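Local atomic coordinates of xyloglucan-specific endo-beta-1,4-glucanase BoGH9A (Bacteroides ovatus, PDB entry 6DHT), a protein that hydrolyses internal beta-1,4-glucosidic linkages in the backbone of xyloglucan, breaking the polysaccharide into xyloglucan oligosaccharides. Residues A[176-181]-A[373-378]; A[237-242]-A[259-264]; A[264-269]-A[339-344]; A[312-317]-A[334-339]. One frame throughout, in Å; residues are numbered along the deposited sequence.

Interaction 1 (A[176-181]-A[373-378]). With CA (calcium ion), chain C.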
loop_
_atom_site.group_PDB
_atom_site.type_symbol
_atom_site.label_atom_id
_atom_site.label_comp_id
_atom_site.label_asym_id
_atom_site.label_seq_id
_atom_site.Cartn_x
_atom_site.Cartn_y
_atom_site.Cartn_z
ATOM N N ILE A 176 -6.028 -0.145 14.232
ATOM C CA ILE A 176 -5.024 0.895 14.419
ATOM C C ILE A 176 -3.657 0.519 13.825
ATOM O O ILE A 176 -2.989 1.349 13.189
ATOM C CB ILE A 176 -4.878 1.232 15.927
ATOM C CG1 ILE A 176 -6.088 2.023 16.445
ATOM C CG2 ILE A 176 -3.614 2.055 16.163
ATOM C CD1 ILE A 176 -6.244 3.426 15.872
ATOM N N VAL A 177 -3.228 -0.717 13.995
ATOM C CA VAL A 177 -1.930 -1.126 13.472
ATOM C C VAL A 177 -1.914 -0.959 11.966
ATOM O O VAL A 177 -1.013 -0.296 11.393
ATOM C CB VAL A 177 -1.581 -2.554 13.897
ATOM C CG1 VAL A 177 -0.446 -3.136 13.075
ATOM C CG2 VAL A 177 -1.230 -2.570 15.382
ATOM N N ASN A 178 -2.902 -1.532 11.293
ATOM C CA ASN A 178 -2.850 -1.544 9.848
ATOM C C ASN A 178 -3.084 -0.156 9.271
ATOM O O ASN A 178 -2.416 0.237 8.302
ATOM C CB ASN A 178 -3.872 -2.522 9.294
ATOM C CG ASN A 178 -3.543 -2.942 7.896
ATOM O OD1 ASN A 178 -2.390 -3.243 7.595
ATOM N ND2 ASN A 178 -4.533 -2.918 7.022
ATOM N N SER A 179 -3.994 0.622 9.837
ATOM C CA SER A 179 -4.259 1.924 9.242
ATOM C C SER A 179 -3.148 2.930 9.569
ATOM O O SER A 179 -2.835 3.761 8.727
ATOM C CB SER A 179 -5.660 2.438 9.584
ATOM O OG SER A 179 -5.787 2.756 10.941
ATOM N N GLY A 180 -2.547 2.822 10.748
ATOM C CA GLY A 180 -1.416 3.636 11.121
ATOM C C GLY A 180 -0.234 3.373 10.217
ATOM O O GLY A 180 0.405 4.310 9.736
ATOM N N TYR A 181 0.071 2.105 9.996
ATOM C CA TYR A 181 1.122 1.695 9.066
ATOM C C TYR A 181 0.843 2.237 7.659
ATOM O O TYR A 181 1.741 2.775 6.968
ATOM C CB TYR A 181 1.185 0.167 8.974
ATOM C CG TYR A 181 1.927 -0.263 7.752
ATOM C CD1 TYR A 181 3.320 -0.249 7.700
ATOM C CD2 TYR A 181 1.229 -0.654 6.631
ATOM C CE1 TYR A 181 3.985 -0.633 6.529
ATOM C CE2 TYR A 181 1.866 -1.019 5.477
ATOM C CZ TYR A 181 3.251 -1.002 5.427
ATOM O OH TYR A 181 3.892 -1.402 4.258
ATOM N N PRO A 373 9.034 -2.507 3.849
ATOM C CA PRO A 373 7.967 -2.222 4.812
ATOM C C PRO A 373 6.819 -3.234 4.761
ATOM O O PRO A 373 6.528 -3.790 3.700
ATOM C CB PRO A 373 7.514 -0.804 4.410
ATOM C CG PRO A 373 7.849 -0.701 2.961
ATOM C CD PRO A 373 9.138 -1.472 2.806
ATOM N N GLY A 374 6.199 -3.449 5.913
ATOM C CA GLY A 374 4.963 -4.202 6.037
ATOM C C GLY A 374 4.289 -3.828 7.332
ATOM O O GLY A 374 4.911 -3.250 8.218
ATOM N N TRP A 375 3.008 -4.165 7.463
ATOM C CA TRP A 375 2.246 -3.695 8.610
ATOM C C TRP A 375 2.866 -4.047 9.965
ATOM O O TRP A 375 2.748 -3.287 10.911
ATOM C CB TRP A 375 0.777 -4.128 8.543
ATOM C CG TRP A 375 0.510 -5.615 8.625
ATOM C CD1 TRP A 375 0.242 -6.440 7.584
ATOM C CD2 TRP A 375 0.479 -6.435 9.813
ATOM N NE1 TRP A 375 0.022 -7.730 8.046
ATOM C CE2 TRP A 375 0.172 -7.746 9.407
ATOM C CE3 TRP A 375 0.672 -6.180 11.171
ATOM C CZ2 TRP A 375 0.059 -8.811 10.320
ATOM C CZ3 TRP A 375 0.559 -7.240 12.080
ATOM C CH2 TRP A 375 0.261 -8.531 11.641
ATOM N N GLY A 376 3.528 -5.196 10.035
ATOM C CA GLY A 376 4.110 -5.667 11.281
ATOM C C GLY A 376 5.610 -5.466 11.358
ATOM O O GLY A 376 6.247 -5.827 12.347
ATOM N N ASN A 377 6.170 -4.885 10.307
ATOM C CA ASN A 377 7.604 -4.643 10.218
ATOM C C ASN A 377 7.853 -3.233 9.723
ATOM O O ASN A 377 7.998 -2.980 8.514
ATOM C CB ASN A 377 8.302 -5.636 9.301
ATOM C CG ASN A 377 9.821 -5.350 9.184
ATOM O OD1 ASN A 377 10.406 -4.513 9.930
ATOM N ND2 ASN A 377 10.461 -6.035 8.239
ATOM N N THR A 378 7.926 -2.315 10.677
ATOM C CA THR A 378 7.945 -0.893 10.365
ATOM C C THR A 378 9.361 -0.316 10.374
ATOM O O THR A 378 9.531 0.904 10.345
ATOM C CB THR A 378 7.054 -0.103 11.324
ATOM O OG1 THR A 378 7.507 -0.266 12.679
ATOM C CG2 THR A 378 5.623 -0.593 11.244
HETATM CA CA CA C . 6.868 -5.416 14.590
HETATM O O HOH W 1 7.602 -7.706 14.048
#
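Tyr181 meets Trp375 through ring and backbone, not ring and ring: CA of Trp375 sits over the phenol face, 3.7 Å from the ring centroid and 17° off its normal, a CH-pi contact. Trp375 N lies over the centre of the same face, and Gly374 C is shifted toward its rim. Tyr181 has CG anti to its backbone N (chi1 162°), which starts the side chain out from the helix toward the loop. At the far end, Gly374 O comes within 3.2 Å of Tyr181 CE1, while Pro373 CB approaches the ring edge, 3.7 Å from OH. The indole leads away from Tyr181 and is met by the preceding helical turn. Val177 CG1 touches Trp375 CE3 at 3.8 Å, and Asn178 OD1 lies 3.4 Å from Trp375 CB, its amide plane 88° from the indole. The same amide is anchored through ND2 to Asp168 and Asn552.

Residues 374-377 form a type I beta turn, with Asn377 N donating to Gly374 O at 2.9 Å. The turn presents Gly376 O to the calcium ion at 2.4 Å, so one small loop is packed against a ring and also ligates a metal. Asn178 is about 8 Å, side chain to side chain, from the predicted nucleophile Asp171 and from the predicted proton donor Glu548, consistent with a place beside the catalytic centre. The contact joins the first turns of helix 176-192 to the loop leading into helix 379-386, with Asn552 of helix 551-567 touching both Tyr181 and Trp375, and Thr266 and Asp270 of helix 265-281 packing on Val177.

Interaction 2 (A[237-242]-A[259-264])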
loop_
_atom_site.group_PDB
_atom_site.type_symbol
_atom_site.label_atom_id
_atom_site.label_comp_id
_atom_site.label_asym_id
_atom_site.label_seq_id
_atom_site.Cartn_x
_atom_site.Cartn_y
_atom_site.Cartn_z
ATOM N N TYR A 237 -6.540 1.482 21.859
ATOM C CA TYR A 237 -7.248 0.225 21.636
ATOM C C TYR A 237 -6.785 -0.350 20.309
ATOM O O TYR A 237 -6.588 0.400 19.352
ATOM C CB TYR A 237 -8.767 0.472 21.629
ATOM C CG TYR A 237 -9.254 1.209 22.867
ATOM C CD1 TYR A 237 -9.166 0.623 24.123
ATOM C CD2 TYR A 237 -9.811 2.458 22.771
ATOM C CE1 TYR A 237 -9.607 1.292 25.249
ATOM C CE2 TYR A 237 -10.248 3.137 23.884
ATOM C CZ TYR A 237 -10.139 2.547 25.117
ATOM O OH TYR A 237 -10.585 3.250 26.209
ATOM N N HIS A 238 -6.590 -1.661 20.254
ATOM C CA HIS A 238 -6.010 -2.318 19.076
ATOM C C HIS A 238 -6.879 -2.142 17.839
ATOM O O HIS A 238 -6.365 -1.864 16.747
ATOM C CB HIS A 238 -5.786 -3.795 19.383
ATOM C CG HIS A 238 -4.922 -4.527 18.400
ATOM N ND1 HIS A 238 -3.559 -4.324 18.284
ATOM C CD2 HIS A 238 -5.225 -5.499 17.515
ATOM C CE1 HIS A 238 -3.067 -5.138 17.375
ATOM N NE2 HIS A 238 -4.058 -5.862 16.884
ATOM N N LYS A 239 -8.188 -2.333 17.978
ATOM C CA LYS A 239 -9.093 -2.229 16.839
ATOM C C LYS A 239 -10.520 -1.929 17.303
ATOM O O LYS A 239 -10.845 -2.042 18.506
ATOM C CB LYS A 239 -9.053 -3.505 16.011
ATOM C CG LYS A 239 -9.429 -4.762 16.815
ATOM C CD LYS A 239 -9.440 -5.998 15.935
ATOM C CE LYS A 239 -9.604 -7.280 16.754
ATOM N NZ LYS A 239 -9.715 -8.492 15.915
ATOM N N LEU A 240 -11.353 -1.523 16.349
ATOM C CA LEU A 240 -12.777 -1.325 16.542
ATOM C C LEU A 240 -13.443 -2.357 15.659
ATOM O O LEU A 240 -13.218 -2.392 14.449
ATOM C CB LEU A 240 -13.173 0.101 16.188
ATOM C CG LEU A 240 -14.605 0.550 16.512
ATOM C CD1 LEU A 240 -14.705 2.054 16.487
ATOM C CD2 LEU A 240 -15.589 -0.036 15.515
ATOM N N THR A 241 -14.232 -3.248 16.263
ATOM C CA THR A 241 -14.652 -4.456 15.574
ATOM C C THR A 241 -15.994 -4.985 16.078
ATOM O O THR A 241 -16.439 -4.667 17.186
ATOM C CB THR A 241 -13.570 -5.566 15.752
ATOM O OG1 THR A 241 -13.876 -6.723 14.983
ATOM C CG2 THR A 241 -13.388 -5.930 17.243
ATOM N N THR A 242 -16.628 -5.780 15.234
ATOM C CA THR A 242 -17.734 -6.635 15.667
ATOM C C THR A 242 -17.104 -7.906 16.198
ATOM O O THR A 242 -15.937 -8.182 15.962
ATOM C CB THR A 242 -18.638 -6.946 14.484
ATOM O OG1 THR A 242 -17.846 -7.384 13.384
ATOM C CG2 THR A 242 -19.432 -5.735 14.075
ATOM N N TYR A 259 -17.329 -2.894 19.074
ATOM C CA TYR A 259 -16.516 -2.808 20.287
ATOM C C TYR A 259 -15.141 -2.228 20.004
ATOM O O TYR A 259 -14.632 -2.397 18.902
ATOM C CB TYR A 259 -16.270 -4.192 20.888
ATOM C CG TYR A 259 -17.502 -4.924 21.372
ATOM C CD1 TYR A 259 -18.248 -5.695 20.507
ATOM C CD2 TYR A 259 -17.884 -4.864 22.701
ATOM C CE1 TYR A 259 -19.370 -6.376 20.939
ATOM C CE2 TYR A 259 -19.008 -5.549 23.151
ATOM C CZ TYR A 259 -19.745 -6.297 22.259
ATOM O OH TYR A 259 -20.864 -6.985 22.679
ATOM N N VAL A 260 -14.550 -1.566 20.990
ATOM C CA VAL A 260 -13.098 -1.362 21.013
ATOM C C VAL A 260 -12.517 -2.374 21.988
ATOM O O VAL A 260 -13.101 -2.655 23.047
ATOM C CB VAL A 260 -12.651 0.092 21.352
ATOM C CG1 VAL A 260 -13.153 1.081 20.294
ATOM C CG2 VAL A 260 -13.107 0.505 22.735
ATOM N N VAL A 261 -11.402 -2.971 21.606
ATOM C CA VAL A 261 -10.782 -4.021 22.387
ATOM C C VAL A 261 -9.420 -3.616 22.963
ATOM O O VAL A 261 -8.962 -2.468 22.797
ATOM C CB VAL A 261 -10.672 -5.289 21.556
ATOM C CG1 VAL A 261 -12.056 -5.724 21.089
ATOM C CG2 VAL A 261 -9.765 -5.057 20.346
ATOM N N GLN A 262 -8.814 -4.589 23.646
ATOM C CA GLN A 262 -7.554 -4.469 24.377
ATOM C C GLN A 262 -6.536 -3.505 23.769
ATOM O O GLN A 262 -6.214 -3.597 22.585
ATOM C CB GLN A 262 -6.907 -5.852 24.463
ATOM C CG GLN A 262 -5.650 -5.933 25.323
ATOM C CD GLN A 262 -4.652 -6.980 24.826
ATOM O OE1 GLN A 262 -4.942 -8.178 24.806
ATOM N NE2 GLN A 262 -3.467 -6.522 24.403
ATOM N N LYS A 263 -6.015 -2.614 24.597
ATOM C CA LYS A 263 -4.876 -1.778 24.221
ATOM C C LYS A 263 -3.660 -2.646 23.911
ATOM O O LYS A 263 -3.416 -3.640 24.585
ATOM C CB LYS A 263 -4.549 -0.822 25.369
ATOM C CG LYS A 263 -5.620 0.202 25.661
ATOM C CD LYS A 263 -5.350 0.868 27.012
ATOM C CE LYS A 263 -6.366 1.940 27.325
ATOM N NZ LYS A 263 -6.495 2.154 28.806
ATOM N N SER A 264 -2.883 -2.282 22.885
ATOM C CA SER A 264 -1.677 -3.045 22.551
ATOM C C SER A 264 -0.491 -2.104 22.369
ATOM O O SER A 264 -0.666 -0.929 22.066
ATOM C CB SER A 264 -1.878 -3.867 21.289
ATOM O OG SER A 264 -1.998 -3.013 20.160
#
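The Tyr237 ring carries Val260 CG2 over the centre of one face, 3.9 Å from the centroid and 13° off the normal, while Val261 O lies at its edge. Lys263 runs beside it, pointing the same way, with CE 3.9 Å from Tyr237 CE1 and its ammonium group in salt bridges with Asp230 and Asp233. The His238 ring is met in plane at its edge by Ser264 OG, hydrogen-bonded to ND1 at 2.8 Å, and its NE2 is bound to Glu332 O. Thr241 O lies in plane at the edge of the Tyr259 ring. An alanine in place of Tyr237 would probably leave Val260 CG2 without the ring face it rests on and Arg154 without its hydroxyl partner.

Strands 239-241 and 259-260 are antiparallel neighbours in a small mixed sheet. Thr241 and Tyr259 form a hydrogen-bonded pair (Thr241 N to Tyr259 O 2.8 Å, Tyr259 N to Thr241 O 2.7 Å); Leu240 and Val260, the adjoining non-hydrogen-bonded pair, touch through CG and CG1. Beyond them Val261 N donates to Lys239 O at 3.3 Å, and His238 N bonds to Gln262 O. Lys239 CG packs on Val261 CG2 at 3.6 Å, its extended chain carrying NZ to Gly331 O.

Interaction 3 (A[264-269]-A[339-344]). With CA (calcium ion), chain C.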
loop_
_atom_site.group_PDB
_atom_site.type_symbol
_atom_site.label_atom_id
_atom_site.label_comp_id
_atom_site.label_asym_id
_atom_site.label_seq_id
_atom_site.Cartn_x
_atom_site.Cartn_y
_atom_site.Cartn_z
ATOM N N SER A 264 -2.883 -2.282 22.885
ATOM C CA SER A 264 -1.677 -3.045 22.551
ATOM C C SER A 264 -0.491 -2.104 22.369
ATOM O O SER A 264 -0.666 -0.929 22.066
ATOM C CB SER A 264 -1.878 -3.867 21.289
ATOM O OG SER A 264 -1.998 -3.013 20.160
ATOM N N VAL A 265 0.706 -2.642 22.564
ATOM C CA VAL A 265 1.919 -1.846 22.469
ATOM C C VAL A 265 2.143 -1.422 21.019
ATOM O O VAL A 265 2.554 -0.290 20.763
ATOM C CB VAL A 265 3.139 -2.621 23.024
ATOM C CG1 VAL A 265 3.430 -3.874 22.224
ATOM C CG2 VAL A 265 4.340 -1.730 23.116
ATOM N N THR A 266 1.812 -2.309 20.086
ATOM C CA THR A 266 1.993 -2.005 18.663
ATOM C C THR A 266 0.980 -0.952 18.190
ATOM O O THR A 266 1.319 -0.045 17.439
ATOM C CB THR A 266 1.898 -3.269 17.831
ATOM O OG1 THR A 266 0.752 -4.018 18.255
ATOM C CG2 THR A 266 3.141 -4.105 18.011
ATOM N N ALA A 267 -0.261 -1.040 18.643
ATOM C CA ALA A 267 -1.217 0.025 18.349
ATOM C C ALA A 267 -0.739 1.373 18.861
ATOM O O ALA A 267 -0.814 2.394 18.163
ATOM C CB ALA A 267 -2.593 -0.308 18.916
ATOM N N ALA A 268 -0.273 1.390 20.106
ATOM C CA ALA A 268 0.196 2.613 20.701
ATOM C C ALA A 268 1.370 3.198 19.918
ATOM O O ALA A 268 1.417 4.395 19.691
ATOM C CB ALA A 268 0.594 2.376 22.146
ATOM N N LEU A 269 2.299 2.335 19.526
ATOM C CA LEU A 269 3.484 2.808 18.810
ATOM C C LEU A 269 3.194 3.237 17.363
ATOM O O LEU A 269 3.707 4.256 16.916
ATOM C CB LEU A 269 4.587 1.767 18.851
ATOM C CG LEU A 269 5.180 1.587 20.251
ATOM C CD1 LEU A 269 6.043 0.377 20.283
ATOM C CD2 LEU A 269 5.973 2.812 20.651
ATOM N N ASP A 339 10.180 -4.111 18.479
ATOM C CA ASP A 339 11.376 -3.265 18.345
ATOM C C ASP A 339 11.247 -2.304 17.167
ATOM O O ASP A 339 11.638 -1.132 17.266
ATOM C CB ASP A 339 12.647 -4.103 18.148
ATOM C CG ASP A 339 13.169 -4.717 19.447
ATOM O OD1 ASP A 339 12.636 -4.399 20.531
ATOM O OD2 ASP A 339 14.135 -5.507 19.375
ATOM N N ASP A 340 10.704 -2.806 16.059
ATOM C CA ASP A 340 10.602 -1.986 14.844
ATOM C C ASP A 340 9.606 -0.843 14.993
ATOM O O ASP A 340 9.826 0.258 14.474
ATOM C CB ASP A 340 10.267 -2.840 13.616
ATOM C CG ASP A 340 9.085 -3.777 13.839
ATOM O OD1 ASP A 340 9.221 -4.759 14.604
ATOM O OD2 ASP A 340 8.014 -3.565 13.223
ATOM N N GLU A 341 8.522 -1.075 15.729
ATOM C CA GLU A 341 7.548 -0.032 16.003
ATOM C C GLU A 341 8.164 1.001 16.974
ATOM O O GLU A 341 7.939 2.197 16.839
ATOM C CB GLU A 341 6.240 -0.631 16.556
ATOM C CG GLU A 341 5.386 -1.411 15.522
ATOM C CD GLU A 341 5.846 -2.836 15.274
ATOM O OE1 GLU A 341 6.796 -3.307 15.940
ATOM O OE2 GLU A 341 5.259 -3.510 14.392
ATOM N N PHE A 342 8.928 0.534 17.963
ATOM C CA PHE A 342 9.657 1.460 18.827
ATOM C C PHE A 342 10.630 2.305 17.985
ATOM O O PHE A 342 10.705 3.522 18.144
ATOM C CB PHE A 342 10.408 0.701 19.939
ATOM C CG PHE A 342 9.592 0.470 21.195
ATOM C CD1 PHE A 342 9.238 1.532 21.998
ATOM C CD2 PHE A 342 9.193 -0.796 21.548
ATOM C CE1 PHE A 342 8.504 1.341 23.149
ATOM C CE2 PHE A 342 8.455 -1.002 22.714
ATOM C CZ PHE A 342 8.111 0.083 23.503
ATOM N N PHE A 343 11.315 1.662 17.039
ATOM C CA PHE A 343 12.272 2.391 16.197
ATOM C C PHE A 343 11.585 3.452 15.364
ATOM O O PHE A 343 12.021 4.605 15.298
ATOM C CB PHE A 343 13.030 1.442 15.285
ATOM C CG PHE A 343 13.936 2.133 14.318
ATOM C CD1 PHE A 343 15.093 2.725 14.774
ATOM C CD2 PHE A 343 13.655 2.180 12.958
ATOM C CE1 PHE A 343 15.948 3.356 13.912
ATOM C CE2 PHE A 343 14.511 2.814 12.092
ATOM C CZ PHE A 343 15.664 3.403 12.565
ATOM N N TRP A 344 10.496 3.062 14.713
ATOM C CA TRP A 344 9.772 4.006 13.862
ATOM C C TRP A 344 9.191 5.161 14.697
ATOM O O TRP A 344 9.397 6.342 14.380
ATOM C CB TRP A 344 8.699 3.277 13.016
ATOM C CG TRP A 344 7.884 4.208 12.187
ATOM C CD1 TRP A 344 8.305 5.348 11.580
ATOM C CD2 TRP A 344 6.477 4.111 11.921
ATOM N NE1 TRP A 344 7.254 5.981 10.949
ATOM C CE2 TRP A 344 6.125 5.224 11.121
ATOM C CE3 TRP A 344 5.490 3.176 12.250
ATOM C CZ2 TRP A 344 4.822 5.452 10.686
ATOM C CZ3 TRP A 344 4.186 3.404 11.802
ATOM C CH2 TRP A 344 3.875 4.533 11.024
HETATM CA CA CA C . 6.868 -5.416 14.590
HETATM O O HOH W 1 7.602 -7.706 14.048
#
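Leu269 overlaps the Phe342 ring, its CD1 methyl seated over the centre of one face, 3.5 Å from the centroid and 7° off the normal, in a CH-pi contact. The second methyl, CD2, reaches 3.8 Å from Phe342 CE1, so both branches of the leucine bear on the ring. One turn earlier Val265 adds CG2, 4.2 Å from Phe342 CE2. An alanine at Phe342 would probably open a gap beneath the Leu269 methyls and deprive Lys365 of its cation-pi partner.

Glu341 has two roles. Its CB abuts Leu269 CB at 3.7 Å, and beyond CG the chain bends (chi2 81°) toward the calcium ion, which OE1 and OE2 of Glu341 both bind at 2.5 Å. Thr266 CG2 lies 4.1 Å from Glu341 CD, placing an apolar methyl next to the chelating group. Asp340 also binds through both oxygens, its OD1 at 2.4 Å, and the close approach of the two carboxylates is probably tolerated because the metal offsets their charge.

The segments 265-269 and 339-344 of helices 265-281 and 339-353 run nearly parallel, 18° apart, their axes 9.3 Å apart at closest approach, consistent with neighbours in one layer of the (alpha/alpha)6 barrel of family 9 hydrolases. Helix 292-309 packs on Val265 and Leu269, while helix 379-386 touches Asp340 and Trp344.

Interaction 4 (A[312-317]-A[334-339]). With CA (calcium ion), chain C.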
loop_
_atom_site.group_PDB
_atom_site.type_symbol
_atom_site.label_atom_id
_atom_site.label_comp_id
_atom_site.label_asym_id
_atom_site.label_seq_id
_atom_site.Cartn_x
_atom_site.Cartn_y
_atom_site.Cartn_z
ATOM N N GLU A 312 5.573 -5.056 26.379
ATOM C CA GLU A 312 5.328 -6.424 25.917
ATOM C C GLU A 312 3.836 -6.742 25.859
ATOM O O GLU A 312 3.447 -7.904 25.772
ATOM C CB GLU A 312 6.085 -7.428 26.796
ATOM C CG GLU A 312 7.599 -7.203 26.796
ATOM C CD GLU A 312 8.406 -8.440 27.158
ATOM O OE1 GLU A 312 7.822 -9.430 27.642
ATOM O OE2 GLU A 312 9.638 -8.421 26.957
ATOM N N ALA A 313 3.019 -5.690 25.903
ATOM C CA ALA A 313 1.567 -5.791 25.804
ATOM C C ALA A 313 1.102 -6.087 24.377
ATOM O O ALA A 313 0.425 -5.265 23.747
ATOM C CB ALA A 313 0.944 -4.507 26.293
ATOM N N TYR A 314 1.443 -7.274 23.899
ATOM C CA TYR A 314 1.050 -7.725 22.569
ATOM C C TYR A 314 -0.434 -8.046 22.494
ATOM O O TYR A 314 -1.081 -8.322 23.516
ATOM C CB TYR A 314 1.853 -8.959 22.189
ATOM C CG TYR A 314 3.330 -8.799 22.443
ATOM C CD1 TYR A 314 4.003 -7.649 22.046
ATOM C CD2 TYR A 314 4.049 -9.787 23.100
ATOM C CE1 TYR A 314 5.354 -7.499 22.285
ATOM C CE2 TYR A 314 5.395 -9.648 23.341
ATOM C CZ TYR A 314 6.046 -8.506 22.934
ATOM O OH TYR A 314 7.392 -8.375 23.181
ATOM N N TYR A 315 -0.968 -8.028 21.275
ATOM C CA TYR A 315 -2.351 -8.387 21.050
ATOM C C TYR A 315 -2.392 -9.837 20.657
ATOM O O TYR A 315 -2.032 -10.198 19.538
ATOM C CB TYR A 315 -3.007 -7.559 19.937
ATOM C CG TYR A 315 -4.487 -7.872 19.816
ATOM C CD1 TYR A 315 -5.391 -7.309 20.700
ATOM C CD2 TYR A 315 -4.971 -8.720 18.833
ATOM C CE1 TYR A 315 -6.743 -7.587 20.617
ATOM C CE2 TYR A 315 -6.321 -9.008 18.743
ATOM C CZ TYR A 315 -7.201 -8.440 19.644
ATOM O OH TYR A 315 -8.548 -8.708 19.579
ATOM N N ASN A 316 -2.818 -10.677 21.597
ATOM C CA ASN A 316 -3.050 -12.090 21.325
ATOM C C ASN A 316 -4.534 -12.380 21.465
ATOM O O ASN A 316 -5.084 -12.320 22.570
ATOM C CB ASN A 316 -2.251 -12.970 22.290
ATOM C CG ASN A 316 -2.260 -14.422 21.883
ATOM O OD1 ASN A 316 -3.316 -15.003 21.663
ATOM N ND2 ASN A 316 -1.077 -15.008 21.741
ATOM N N GLN A 317 -5.181 -12.692 20.349
ATOM C CA GLN A 317 -6.634 -12.791 20.339
ATOM C C GLN A 317 -7.098 -14.066 21.031
ATOM O O GLN A 317 -8.099 -14.062 21.744
ATOM C CB GLN A 317 -7.176 -12.759 18.913
ATOM C CG GLN A 317 -8.660 -12.474 18.861
ATOM C CD GLN A 317 -9.050 -11.741 17.597
ATOM O OE1 GLN A 317 -9.171 -10.517 17.592
ATOM N NE2 GLN A 317 -9.260 -12.483 16.535
ATOM N N GLY A 334 -1.521 -9.467 14.968
ATOM C CA GLY A 334 -0.743 -9.802 16.146
ATOM C C GLY A 334 0.742 -9.735 15.854
ATOM O O GLY A 334 1.161 -9.879 14.702
ATOM N N ASP A 335 1.532 -9.530 16.903
ATOM C CA ASP A 335 2.960 -9.316 16.755
ATOM C C ASP A 335 3.591 -9.385 18.135
ATOM O O ASP A 335 3.119 -8.726 19.059
ATOM C CB ASP A 335 3.174 -7.916 16.147
ATOM C CG ASP A 335 4.595 -7.669 15.645
ATOM O OD1 ASP A 335 5.458 -8.572 15.648
ATOM O OD2 ASP A 335 4.823 -6.525 15.185
ATOM N N THR A 336 4.649 -10.178 18.276
ATOM C CA THR A 336 5.397 -10.228 19.539
ATOM C C THR A 336 6.769 -9.567 19.434
ATOM O O THR A 336 7.599 -9.690 20.337
ATOM C CB THR A 336 5.585 -11.679 20.032
ATOM O OG1 THR A 336 6.250 -12.453 19.028
ATOM C CG2 THR A 336 4.249 -12.302 20.349
ATOM N N HIS A 337 6.990 -8.849 18.335
ATOM C CA HIS A 337 8.253 -8.156 18.087
ATOM C C HIS A 337 7.965 -6.682 17.848
ATOM O O HIS A 337 7.629 -6.278 16.734
ATOM C CB HIS A 337 8.988 -8.763 16.892
ATOM C CG HIS A 337 9.416 -10.183 17.094
ATOM N ND1 HIS A 337 8.618 -11.256 16.759
ATOM C CD2 HIS A 337 10.562 -10.707 17.589
ATOM C CE1 HIS A 337 9.254 -12.381 17.041
ATOM N NE2 HIS A 337 10.435 -12.075 17.547
ATOM N N ALA A 338 8.110 -5.886 18.898
ATOM C CA ALA A 338 7.776 -4.467 18.855
ATOM C C ALA A 338 8.992 -3.543 18.652
ATOM O O ALA A 338 8.851 -2.314 18.657
ATOM C CB ALA A 338 7.028 -4.079 20.119
ATOM N N ASP A 339 10.180 -4.111 18.479
ATOM C CA ASP A 339 11.376 -3.265 18.345
ATOM C C ASP A 339 11.247 -2.304 17.167
ATOM O O ASP A 339 11.638 -1.132 17.266
ATOM C CB ASP A 339 12.647 -4.103 18.148
ATOM C CG ASP A 339 13.169 -4.717 19.447
ATOM O OD1 ASP A 339 12.636 -4.399 20.531
ATOM O OD2 ASP A 339 14.135 -5.507 19.375
HETATM CA CA CA C . 6.868 -5.416 14.590
HETATM O O HOH W 2 8.886 -7.006 21.451
HETATM O O HOH W 3 0.883 -7.172 19.225
HETATM O O HOH W 4 0.486 -11.346 19.330
HETATM O O HOH W 1 7.602 -7.706 14.048
#
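Tyr314 makes most of the van der Waals contact, its ring lying flat on the backbone of Thr336. Thr336 CA stands over the centre of one face, 3.6 Å from the centroid and 1° off the normal, and the threonine methyl CG2 touches Tyr314 CD2 at 3.7 Å. Glu312 O lies above the opposite face, displaced toward the rim, so the phenol is held between two pieces of main chain. Ala338 CB comes to the ring edge, and Asp335 O is 3.3 Å from Tyr314 CD1. With CG anti to its carbonyl carbon (chi1 -48°), the ring starts out toward Thr336.

Residues 335-337 form an Asx turn, Asp335 OD1 accepting from His337 N at 3.1 Å from above the carboxylate plane. This turn is part of a calcium-binding loop that runs into helix 339-353: Asp335 OD2 and His337 O are both ligands, and Asp335 OD1 takes a hydrogen bond from metal-bound water 1.

Three waters bridge the two segments. Water 3 donates to Asp335 O at 2.7 Å and accepts from Tyr315 N; water 2 joins Tyr314 OH, 2.7 Å away, to Ala338 N. Water 4 donates to Tyr315 O and takes a weak bond from Asp335 N. Within 312-317, Tyr315 OH donates to Gln317 OE1 at 2.8 Å, on an in-plane lone pair, and Lys239 NZ is bound to that same oxygen.

How the interactions relate
Interactions 1, 3 and 4 share one calcium ion and water 1: interactions 3 and 4 supply ligands from the continuous run 335-341, interaction 1 the carbonyl of Gly376, and interaction 2 none. Interactions 1, 2 and 3 are buried; interaction 4 lies partly exposed, and there waters bridge the two segments. Chemistry follows place: backbone pairing in the sheet of interaction 2, apolar side chains between the helices of interaction 3, and aromatic rings laid on loop backbone in interactions 1 and 4. Ser264 ends interaction 2 and caps helix 265-281 at Ala267 N, joining interactions 2 and 3. Thr378 N binds Asp340 OD2, tying interaction 1 to interaction 3, and Ile176 N probably bonds to His238 O.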